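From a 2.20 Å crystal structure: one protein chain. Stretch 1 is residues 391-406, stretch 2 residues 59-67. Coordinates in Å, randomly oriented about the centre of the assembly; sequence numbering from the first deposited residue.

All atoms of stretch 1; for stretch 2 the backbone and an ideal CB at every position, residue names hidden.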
ATOM      1  N   LYS A 391      -0.780   5.322 -16.027  1.00 34.49           N
ATOM      2  CA  LYS A 391       0.503   5.970 -15.753  1.00 34.73           C
ATOM      3  C   LYS A 391       0.912   5.839 -14.262  1.00 34.14           C
ATOM      4  O   LYS A 391       2.094   6.021 -13.912  1.00 34.82           O
ATOM      5  CB  LYS A 391       0.472   7.432 -16.193  1.00 34.50           C
ATOM      6  CG  LYS A 391       0.371   7.600 -17.730  1.00 36.35           C
ATOM      7  CD  LYS A 391       1.692   7.207 -18.393  1.00 37.66           C
ATOM      8  CE  LYS A 391       1.597   7.265 -19.914  1.00 38.19           C
ATOM      9  NZ  LYS A 391       2.936   6.949 -20.506  1.00 40.34           N
ATOM     10  N   MET A 392      -0.081   5.544 -13.416  1.00 32.87           N
ATOM     11  CA  MET A 392       0.096   5.309 -12.005  1.00 30.92           C
ATOM     12  C   MET A 392       0.896   4.039 -11.851  1.00 32.57           C
ATOM     13  O   MET A 392       1.728   3.953 -10.966  1.00 33.14           O
ATOM     14  CB  MET A 392      -1.251   5.220 -11.265  1.00 30.99           C
ATOM     15  CG  MET A 392      -1.921   6.607 -10.995  1.00 30.27           C
ATOM     16  SD  MET A 392      -3.633   6.656 -10.455  1.00 24.70           S
ATOM     17  CE  MET A 392      -4.465   6.135 -11.982  1.00 27.87           C
ATOM     18  N   LEU A 393       0.684   3.056 -12.728  1.00 32.71           N
ATOM     19  CA  LEU A 393       1.490   1.855 -12.620  1.00 32.94           C
ATOM     20  C   LEU A 393       2.943   2.226 -12.855  1.00 33.15           C
ATOM     21  O   LEU A 393       3.818   1.856 -12.091  1.00 33.58           O
ATOM     22  CB  LEU A 393       1.027   0.748 -13.595  1.00 33.41           C
ATOM     23  CG  LEU A 393       1.724  -0.625 -13.457  1.00 33.27           C
ATOM     24  CD1 LEU A 393       0.863  -1.774 -13.971  1.00 33.81           C
ATOM     25  CD2 LEU A 393       3.043  -0.644 -14.210  1.00 34.16           C
ATOM     26  N   TRP A 394       3.194   2.964 -13.926  1.00 32.90           N
ATOM     27  CA  TRP A 394       4.560   3.299 -14.318  1.00 32.85           C
ATOM     28  C   TRP A 394       5.290   4.268 -13.358  1.00 32.81           C
ATOM     29  O   TRP A 394       6.490   4.117 -13.084  1.00 33.40           O
ATOM     30  CB  TRP A 394       4.573   3.712 -15.797  1.00 31.42           C
ATOM     31  CG  TRP A 394       4.014   2.575 -16.620  1.00 32.59           C
ATOM     32  CD1 TRP A 394       2.815   2.551 -17.309  1.00 30.35           C
ATOM     33  CD2 TRP A 394       4.592   1.258 -16.775  1.00 29.87           C
ATOM     34  NE1 TRP A 394       2.664   1.319 -17.909  1.00 32.62           N
ATOM     35  CE2 TRP A 394       3.715   0.507 -17.573  1.00 29.31           C
ATOM     36  CE3 TRP A 394       5.772   0.644 -16.298  1.00 30.13           C
ATOM     37  CZ2 TRP A 394       3.984  -0.822 -17.938  1.00 31.50           C
ATOM     38  CZ3 TRP A 394       6.026  -0.656 -16.629  1.00 30.19           C
ATOM     39  CH2 TRP A 394       5.130  -1.392 -17.442  1.00 32.03           C
ATOM     40  N   THR A 395       4.566   5.217 -12.799  1.00 33.54           N
ATOM     41  CA  THR A 395       5.198   6.146 -11.859  1.00 33.79           C
ATOM     42  C   THR A 395       5.501   5.454 -10.530  1.00 34.40           C
ATOM     43  O   THR A 395       6.510   5.775  -9.892  1.00 34.55           O
ATOM     44  CB  THR A 395       4.373   7.423 -11.621  1.00 33.73           C
ATOM     45  OG1 THR A 395       3.093   7.084 -11.076  1.00 32.28           O
ATOM     46  CG2 THR A 395       4.192   8.194 -12.938  1.00 34.02           C
ATOM     47  N   THR A 396       4.655   4.502 -10.132  1.00 34.57           N
ATOM     48  CA  THR A 396       4.973   3.642  -8.971  1.00 35.31           C
ATOM     49  C   THR A 396       6.239   2.841  -9.260  1.00 34.22           C
ATOM     50  O   THR A 396       7.152   2.781  -8.436  1.00 34.18           O
ATOM     51  CB  THR A 396       3.833   2.666  -8.610  1.00 35.22           C
ATOM     52  OG1 THR A 396       2.646   3.403  -8.335  1.00 36.89           O
ATOM     53  CG2 THR A 396       4.183   1.847  -7.376  1.00 36.31           C
ATOM     54  N   ALA A 397       6.286   2.259 -10.451  1.00 33.74           N
ATOM     55  CA  ALA A 397       7.433   1.458 -10.889  1.00 33.45           C
ATOM     56  C   ALA A 397       8.760   2.213 -10.863  1.00 33.06           C
ATOM     57  O   ALA A 397       9.778   1.608 -10.606  1.00 33.85           O
ATOM     58  CB  ALA A 397       7.164   0.829 -12.297  1.00 32.46           C
ATOM     59  N   ASN A 398       8.745   3.524 -11.128  1.00 33.33           N
ATOM     60  CA  ASN A 398       9.942   4.365 -11.015  1.00 33.67           C
ATOM     61  C   ASN A 398      10.572   4.126  -9.648  1.00 34.27           C
ATOM     62  O   ASN A 398      11.788   4.085  -9.495  1.00 34.25           O
ATOM     63  CB  ASN A 398       9.579   5.864 -11.140  1.00 33.38           C
ATOM     64  CG  ASN A 398       9.622   6.369 -12.590  1.00 35.44           C
ATOM     65  OD1 ASN A 398      10.696   6.743 -13.125  1.00 37.02           O
ATOM     66  ND2 ASN A 398       8.462   6.397 -13.225  1.00 29.83           N
ATOM     67  N   TYR A 399       9.711   3.976  -8.649  1.00 34.57           N
ATOM     68  CA  TYR A 399      10.150   3.647  -7.298  1.00 34.78           C
ATOM     69  C   TYR A 399      10.301   2.144  -7.086  1.00 34.55           C
ATOM     70  O   TYR A 399      11.421   1.654  -6.851  1.00 33.25           O
ATOM     71  CB  TYR A 399       9.168   4.214  -6.285  1.00 34.73           C
ATOM     72  CG  TYR A 399       9.180   5.708  -6.192  1.00 35.61           C
ATOM     73  CD1 TYR A 399      10.131   6.376  -5.406  1.00 35.12           C
ATOM     74  CD2 TYR A 399       8.220   6.477  -6.869  1.00 35.53           C
ATOM     75  CE1 TYR A 399      10.133   7.784  -5.301  1.00 32.87           C
ATOM     76  CE2 TYR A 399       8.217   7.876  -6.763  1.00 33.43           C
ATOM     77  CZ  TYR A 399       9.182   8.506  -5.982  1.00 34.41           C
ATOM     78  OH  TYR A 399       9.167   9.875  -5.890  1.00 38.62           O
ATOM     79  N   SER A 400       9.169   1.422  -7.187  1.00 34.33           N
ATOM     80  CA  SER A 400       9.105   0.025  -6.785  1.00 34.08           C
ATOM     81  C   SER A 400      10.059  -0.899  -7.482  1.00 33.98           C
ATOM     82  O   SER A 400      10.589  -1.809  -6.845  1.00 34.55           O
ATOM     83  CB  SER A 400       7.658  -0.527  -6.826  1.00 34.94           C
ATOM     84  OG  SER A 400       7.125  -0.633  -8.145  1.00 35.67           O
ATOM     85  N   PHE A 401      10.300  -0.682  -8.774  1.00 34.13           N
ATOM     86  CA  PHE A 401      11.146  -1.616  -9.584  1.00 34.38           C
ATOM     87  C   PHE A 401      12.639  -1.498  -9.193  1.00 34.47           C
ATOM     88  O   PHE A 401      13.384  -2.468  -9.253  1.00 33.62           O
ATOM     89  CB  PHE A 401      10.927  -1.349 -11.109  1.00 34.27           C
ATOM     90  CG  PHE A 401      11.639  -2.316 -12.041  1.00 32.56           C
ATOM     91  CD1 PHE A 401      10.983  -3.433 -12.546  1.00 32.54           C
ATOM     92  CD2 PHE A 401      12.946  -2.076 -12.463  1.00 35.01           C
ATOM     93  CE1 PHE A 401      11.631  -4.325 -13.471  1.00 31.73           C
ATOM     94  CE2 PHE A 401      13.617  -2.968 -13.366  1.00 31.18           C
ATOM     95  CZ  PHE A 401      12.952  -4.086 -13.864  1.00 31.70           C
ATOM     96  N   PHE A 402      13.038  -0.293  -8.759  1.00 34.93           N
ATOM     97  CA  PHE A 402      14.430   0.045  -8.452  1.00 35.94           C
ATOM     98  C   PHE A 402      14.767   0.201  -6.931  1.00 36.98           C
ATOM     99  O   PHE A 402      15.899  -0.045  -6.493  1.00 36.71           O
ATOM    100  CB  PHE A 402      14.774   1.322  -9.208  1.00 35.92           C
ATOM    101  CG  PHE A 402      14.694   1.177 -10.708  1.00 35.86           C
ATOM    102  CD1 PHE A 402      15.712   0.526 -11.407  1.00 35.04           C
ATOM    103  CD2 PHE A 402      13.592   1.672 -11.416  1.00 33.94           C
ATOM    104  CE1 PHE A 402      15.654   0.388 -12.792  1.00 35.56           C
ATOM    105  CE2 PHE A 402      13.513   1.533 -12.786  1.00 34.74           C
ATOM    106  CZ  PHE A 402      14.550   0.879 -13.484  1.00 34.74           C
ATOM    107  N   VAL A 403      13.772   0.590  -6.141  1.00 37.54           N
ATOM    108  CA  VAL A 403      13.939   0.753  -4.687  1.00 38.05           C
ATOM    109  C   VAL A 403      13.546  -0.538  -3.953  1.00 37.72           C
ATOM    110  O   VAL A 403      12.382  -0.759  -3.635  1.00 38.75           O
ATOM    111  CB  VAL A 403      13.174   2.012  -4.132  1.00 37.76           C
ATOM    112  CG1 VAL A 403      13.566   2.271  -2.660  1.00 37.81           C
ATOM    113  CG2 VAL A 403      13.511   3.262  -4.957  1.00 38.72           C
ATOM    114  N   ARG A 404      14.531  -1.385  -3.711  1.00 37.06           N
ATOM    115  CA  ARG A 404      14.305  -2.773  -3.269  1.00 37.50           C
ATOM    116  C   ARG A 404      14.383  -2.951  -1.741  1.00 37.69           C
ATOM    117  O   ARG A 404      15.053  -2.166  -1.063  1.00 38.76           O
ATOM    118  CB  ARG A 404      15.362  -3.682  -3.911  1.00 35.73           C
ATOM    119  CG  ARG A 404      15.363  -3.738  -5.419  1.00 35.82           C
ATOM    120  CD  ARG A 404      14.527  -4.917  -5.884  1.00 39.23           C
ATOM    121  NE  ARG A 404      13.254  -4.439  -6.323  1.00 33.37           N
ATOM    122  CZ  ARG A 404      12.247  -5.202  -6.689  1.00 31.07           C
ATOM    123  NH1 ARG A 404      12.290  -6.523  -6.605  1.00 29.34           N
ATOM    124  NH2 ARG A 404      11.147  -4.595  -7.075  1.00 29.91           N
ATOM    125  N   PRO A 405      13.721  -3.989  -1.200  1.00 38.27           N
ATOM    126  CA  PRO A 405      13.761  -4.248   0.258  1.00 38.82           C
ATOM    127  C   PRO A 405      15.173  -4.223   0.814  1.00 38.92           C
ATOM    128  O   PRO A 405      16.047  -4.867   0.279  1.00 39.58           O
ATOM    129  CB  PRO A 405      13.186  -5.665   0.385  1.00 38.86           C
ATOM    130  CG  PRO A 405      12.234  -5.766  -0.767  1.00 38.82           C
ATOM    131  CD  PRO A 405      12.859  -4.958  -1.903  1.00 37.79           C
ATOM    132  N   GLY A 406      15.400  -3.477   1.878  1.00 38.76           N
ATOM    133  CA  GLY A 406      16.719  -3.482   2.523  1.00 39.23           C
ATOM    134  C   GLY A 406      17.523  -2.234   2.197  1.00 39.31           C
ATOM    135  O   GLY A 406      18.449  -1.906   2.911  1.00 39.86           O
ATOM    136  N   UNK A  59      13.735  -2.186 -20.958  1.00 41.37           N
ATOM    137  CA  UNK A  59      12.657  -1.526 -20.199  1.00 40.38           C
ATOM    138  C   UNK A  59      12.114  -2.436 -19.122  1.00 39.73           C
ATOM    139  O   UNK A  59      11.805  -3.599 -19.412  1.00 39.99           O
ATOM    140  CB  UNK A  59      11.522  -1.096 -21.130  1.00 40.38           C
ATOM    141  N   UNK A  60      11.925  -1.899 -17.893  1.00 38.79           N
ATOM    142  CA  UNK A  60      11.311  -2.668 -16.797  1.00 38.14           C
ATOM    143  C   UNK A  60       9.945  -3.190 -17.236  1.00 38.29           C
ATOM    144  O   UNK A  60       9.206  -2.465 -17.920  1.00 39.30           O
ATOM    145  CB  UNK A  60      11.173  -1.811 -15.537  1.00 38.14           C
ATOM    146  N   UNK A  61       9.593  -4.419 -16.882  1.00 36.98           N
ATOM    147  CA  UNK A  61       8.328  -4.945 -17.373  1.00 36.70           C
ATOM    148  C   UNK A  61       7.105  -4.602 -16.523  1.00 35.55           C
ATOM    149  O   UNK A  61       5.968  -4.855 -16.942  1.00 34.55           O
ATOM    150  CB  UNK A  61       8.437  -6.467 -17.488  1.00 36.70           C
ATOM    151  N   UNK A  62       7.329  -4.006 -15.354  1.00 33.97           N
ATOM    152  CA  UNK A  62       6.246  -3.793 -14.401  1.00 33.01           C
ATOM    153  C   UNK A  62       6.689  -3.121 -13.112  1.00 32.62           C
ATOM    154  O   UNK A  62       7.796  -2.590 -13.032  1.00 32.57           O
ATOM    155  CB  UNK A  62       5.586  -5.133 -14.068  1.00 33.01           C
ATOM    156  N   UNK A  63       5.809  -3.142 -12.115  1.00 31.59           N
ATOM    157  CA  UNK A  63       6.122  -2.556 -10.809  1.00 29.83           C
ATOM    158  C   UNK A  63       7.156  -3.363 -10.014  1.00 30.63           C
ATOM    159  O   UNK A  63       7.873  -2.790  -9.215  1.00 31.37           O
ATOM    160  CB  UNK A  63       4.839  -2.427  -9.986  1.00 29.83           C
ATOM    161  N   UNK A  64       7.208  -4.680 -10.241  1.00 30.48           N
ATOM    162  CA  UNK A  64       7.957  -5.620  -9.418  1.00 31.26           C
ATOM    163  C   UNK A  64       7.752  -5.316  -7.915  1.00 31.76           C
ATOM    164  O   UNK A  64       8.707  -5.086  -7.183  1.00 31.44           O
ATOM    165  CB  UNK A  64       9.443  -5.565  -9.779  1.00 31.26           C
ATOM    166  N   UNK A  65       6.489  -5.306  -7.492  1.00 31.46           N
ATOM    167  CA  UNK A  65       6.133  -5.163  -6.098  1.00 30.72           C
ATOM    168  C   UNK A  65       6.813  -6.198  -5.217  1.00 30.85           C
ATOM    169  O   UNK A  65       7.105  -7.327  -5.645  1.00 30.30           O
ATOM    170  CB  UNK A  65       4.615  -5.260  -5.937  1.00 30.72           C
ATOM    171  N   UNK A  66       7.039  -5.803  -3.963  1.00 30.43           N
ATOM    172  CA  UNK A  66       7.840  -6.601  -3.073  1.00 30.71           C
ATOM    173  C   UNK A  66       7.120  -6.986  -1.790  1.00 31.08           C
ATOM    174  O   UNK A  66       7.737  -7.545  -0.880  1.00 32.35           O
ATOM    175  CB  UNK A  66       9.127  -5.847  -2.734  1.00 30.71           C
ATOM    176  N   UNK A  67       5.836  -6.660  -1.710  1.00 31.18           N
ATOM    177  CA  UNK A  67       4.902  -7.228  -0.740  1.00 30.61           C
ATOM    178  C   UNK A  67       3.589  -7.393  -1.508  1.00 30.78           C
ATOM    179  O   UNK A  67       3.414  -6.764  -2.575  1.00 31.22           O
ATOM    180  CB  UNK A  67       4.743  -6.350   0.503  1.00 30.61           C
TER

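Position 59 has no atom of stretch 1 within reach of its ideal CB, so stretch 1 leaves the choice open. The residue is Asn-59, whose amide is hydrogen-bonded elsewhere in the structure.

At position 60 CA-to-CB points toward the helix-bearing stretch, and the ideal CB lies tightly 3.3 Å from Phe-401 CE1, with Phe-402 and Trp-394 further off. Such an aromatic setting favours a compact apolar side chain, and phi/psi of -56/140° admits proline. Pro-60 it is: CB sits 3.4 Å from the centroid of the Phe-401 ring, almost on the ring normal, a CH-pi contact, while CG lies 3.7 Å from Phe-402 CZ.

Position 61 directs its CB away, so many residues would serve. Ile-61 meets stretch 1 chiefly through its backbone, its O lying 3.6 Å from Trp-394 CH2 at the edge of the indole.

Position 62 also has an ideal CB pointing away, more than 5 Å from the nearest atoms of Trp-394 and Leu-393, so space on this side does not exclude a side chain. The backbone angles of 179/-167° do: so extended a conformation is readily accessible to glycine and strained for other residues. Gly-62 places its O 3.6 Å from Ala-397 CB.

At position 63 CB points sideways, 3.4 Å from Ser-400 OG, and the helix offers an apolar path past Ala-397 to Leu-393. A long, flexible, unbranched apolar chain would follow it; leucine might fill part. Met-63 runs along this path, CG 4.2 Å from Ala-397 CB and CE 3.9 Å from Leu-393 CG. Its backbone O accepts a 2.5 Å hydrogen bond from Ser-400 OG, a bond available to any residue here.

Position 64 points CB toward stretch 1, 3.3 Å from Arg-404 NH2 and 3.8 Å from Phe-401 CD1, leaving little room. The left-handed angles (44/56°) favour glycine or asparagine, but a small side chain is tolerable. Ala-64 packs its methyl against Phe-401, and its O takes a very short 2.5 Å hydrogen bond from Arg-404 NH2, which also donates to Ser-400 O (2.9 Å).

Position 65 points away, and several apolar residues would do. Leu-65 bends back until CD2 is 4.3 Å from Ser-400 OG.

Position 66 points CB toward Pro-405 CG, 3.7 Å off, beside the Arg-404 guanidinium. Valine or threonine would suit. Thr-66 lays CG2 over the guanidinium face, 3.4 Å from Arg-404 NH1, while OG1 bonds a water that donates to Ser-400 O and Val-403 O.

Position 67 lies beyond reach of stretch 1, which sets no preference; it is Asn-67.

Stretch 2 59-67: NPIGMALTN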
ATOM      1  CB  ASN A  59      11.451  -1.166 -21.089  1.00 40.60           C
ATOM      2  CG  ASN A  59      11.826  -0.384 -22.321  1.00 41.67           C
ATOM      3  OD1 ASN A  59      12.460   0.668 -22.246  1.00 43.38           O
ATOM      4  ND2 ASN A  59      11.418  -0.889 -23.473  1.00 41.55           N
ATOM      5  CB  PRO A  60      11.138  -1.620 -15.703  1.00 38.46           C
ATOM      6  CG  PRO A  60      12.248  -0.598 -15.977  1.00 38.20           C
ATOM      7  CD  PRO A  60      12.243  -0.513 -17.485  1.00 38.31           C
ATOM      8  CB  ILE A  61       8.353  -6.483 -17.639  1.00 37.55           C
ATOM      9  CG1 ILE A  61       8.587  -7.269 -16.357  1.00 38.59           C
ATOM     10  CG2 ILE A  61       9.333  -6.852 -18.772  1.00 37.42           C
ATOM     11  CD1 ILE A  61       8.126  -8.695 -16.497  1.00 41.12           C
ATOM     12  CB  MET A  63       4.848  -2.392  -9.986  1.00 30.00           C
ATOM     13  CG  MET A  63       4.057  -1.075 -10.224  1.00 30.82           C
ATOM     14  SD  MET A  63       2.404  -1.054  -9.489  1.00 22.96           S
ATOM     15  CE  MET A  63       2.038   0.567  -9.763  1.00 33.01           C
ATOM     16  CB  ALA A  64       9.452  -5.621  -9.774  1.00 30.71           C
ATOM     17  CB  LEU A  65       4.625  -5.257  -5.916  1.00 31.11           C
ATOM     18  CG  LEU A  65       3.796  -4.190  -6.622  1.00 30.46           C
ATOM     19  CD1 LEU A  65       2.389  -4.617  -6.528  1.00 30.40           C
ATOM     20  CD2 LEU A  65       4.014  -2.782  -6.013  1.00 31.54           C
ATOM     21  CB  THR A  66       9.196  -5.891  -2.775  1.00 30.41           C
ATOM     22  OG1 THR A  66       8.957  -4.512  -2.538  1.00 29.92           O
ATOM     23  CG2 THR A  66      10.139  -6.027  -3.963  1.00 27.98           C
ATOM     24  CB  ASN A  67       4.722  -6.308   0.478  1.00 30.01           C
ATOM     25  CG  ASN A  67       3.672  -6.832   1.484  1.00 31.33           C
ATOM     26  OD1 ASN A  67       3.879  -7.833   2.177  1.00 34.55           O
ATOM     27  ND2 ASN A  67       2.560  -6.143   1.573  1.00 29.29           N
TER
HETATM   28  O   HOH W   1      10.190  -2.749  -3.987  1.00 29.11           O
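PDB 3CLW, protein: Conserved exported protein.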